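Local coordinates for malic enzyme (Entamoeba histolytica, PDB 3NV9), which activates metronidazole and, as a malic enzyme, catalyses the oxidative decarboxylation of malate to pyruvate with a nicotinamide adenine dinucleotide cofactor, NAD or NADP, at the interface of chains A and B. Sequence-based numbering; all coordinates share one arbitrary frame. Chains: chain A/B, Malic enzyme.

The interface of chains A and B. Residues chain A 60, 62-63; chain B 32, 35-36, 39, 473.
A 3-10 turn and the short helix after it, carrying A:Trp60 and then A:Asn62 and A:Ala63, pack against a long helix near the N-terminus of the other subunit, helix 21-42, through B:Tyr32, B:Leu35, B:Ala36 and B:Val39, showing how a small patch of mostly apolar contacts can help join an entangled dimer. The indole of A:Trp60 enters with the outer carbons of its six-membered ring. CZ3 meets the CG2 methyl of B:Val39 at 3.6 Å and, from the opposite side of the ring plane, the CD2 methyl of B:Leu35 at 3.8 Å, so the two helix residues straddle this corner of the ring. In B:Leu35, CG lies anti to the backbone N (chi1 -178°), which carries both methyls to the indole; the two side chains cross at about a right angle. The neighbouring ring carbon, CH2 of A:Trp60, is approached more loosely by CD2 of B:Leu473, 4.1 Å away. B:Leu35 CD2 also touches the methyl CB of A:Ala63 at 3.9 Å, bridging the indole and the alanine.

A second contact uses the phenol of B:Tyr32. The CB methylene of A:Asn62 sits almost centrally over one face of that ring, 3.4 Å from its centroid, in a CH-pi contact. The amide beyond CB is steeply tilted, 68° from the ring plane, and thus does not stack on it. Its ND2 stands near the phenol hydroxyl. The backbone of helix 61-64 takes part too: the carbonyl O of A:Asn62 faces the CB of B:Tyr32 at 3.5 Å, and that of A:Ala63 closely approaches the small CB methyl of B:Ala36.

On chain A the patch spans the 3-10 helix 58-60 and helix 61-64, just after strand 47-51. On chain B, helix 21-42 supplies most of the surface and helix 470-485, near the C-terminus, adds B:Leu473. Two-fold symmetry repeats the patch with the chains exchanged.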
# COMPACT_ATOMS: atom_id res chain seq x y z
N TRP A 60 -17.15 5.42 16.73
CA TRP A 60 -16.76 4.43 15.73
C TRP A 60 -15.27 4.04 15.82
O TRP A 60 -14.94 2.95 15.38
CB TRP A 60 -17.10 4.87 14.29
CG TRP A 60 -18.57 4.59 14.00
CD1 TRP A 60 -19.61 5.49 14.03
CD2 TRP A 60 -19.14 3.31 13.73
NE1 TRP A 60 -20.79 4.84 13.74
CE2 TRP A 60 -20.52 3.50 13.55
CE3 TRP A 60 -18.60 2.02 13.59
CZ2 TRP A 60 -21.39 2.44 13.27
CZ3 TRP A 60 -19.46 0.96 13.29
CH2 TRP A 60 -20.85 1.18 13.14
N ASN A 62 -13.51 3.38 18.36
CA ASN A 62 -13.55 2.27 19.30
C ASN A 62 -13.86 0.90 18.69
O ASN A 62 -13.47 -0.12 19.26
CB ASN A 62 -14.49 2.61 20.46
CG ASN A 62 -14.08 3.89 21.12
OD1 ASN A 62 -12.87 4.18 21.19
ND2 ASN A 62 -15.06 4.71 21.53
N ALA A 63 -14.47 0.88 17.51
CA ALA A 63 -14.63 -0.38 16.78
C ALA A 63 -13.49 -0.66 15.83
O ALA A 63 -13.13 -1.82 15.55
CB ALA A 63 -15.98 -0.38 16.00
N TYR B 32 -17.92 -3.17 21.63
CA TYR B 32 -16.93 -2.83 20.60
C TYR B 32 -16.24 -4.03 20.00
O TYR B 32 -15.90 -3.99 18.83
CB TYR B 32 -15.92 -1.79 21.10
CG TYR B 32 -16.56 -0.45 21.28
CD1 TYR B 32 -17.16 0.19 20.21
CD2 TYR B 32 -16.57 0.18 22.51
CE1 TYR B 32 -17.77 1.43 20.37
CE2 TYR B 32 -17.16 1.40 22.69
CZ TYR B 32 -17.75 2.03 21.61
OH TYR B 32 -18.32 3.25 21.76
N LEU B 35 -19.13 -5.41 17.70
CA LEU B 35 -19.24 -4.40 16.61
C LEU B 35 -18.04 -4.35 15.62
O LEU B 35 -18.24 -4.30 14.41
CB LEU B 35 -19.51 -3.01 17.17
CG LEU B 35 -19.67 -1.93 16.09
CD1 LEU B 35 -20.87 -2.19 15.16
CD2 LEU B 35 -19.78 -0.59 16.79
N ALA B 36 -16.82 -4.38 16.13
CA ALA B 36 -15.64 -4.54 15.28
C ALA B 36 -15.81 -5.74 14.35
O ALA B 36 -15.54 -5.68 13.14
CB ALA B 36 -14.37 -4.73 16.17
N VAL B 39 -18.55 -4.74 11.71
CA VAL B 39 -18.29 -3.61 10.84
C VAL B 39 -17.17 -3.94 9.86
O VAL B 39 -17.26 -3.62 8.67
CB VAL B 39 -18.07 -2.27 11.63
CG1 VAL B 39 -16.78 -2.29 12.42
CG2 VAL B 39 -18.09 -1.12 10.69
N LEU B 473 -26.38 -2.87 14.79
CA LEU B 473 -26.09 -2.15 16.01
C LEU B 473 -26.93 -2.68 17.16
O LEU B 473 -26.38 -2.89 18.24
CB LEU B 473 -26.32 -0.64 15.87
CG LEU B 473 -25.26 0.11 15.03
CD1 LEU B 473 -25.60 1.58 15.03
CD2 LEU B 473 -23.85 -0.15 15.57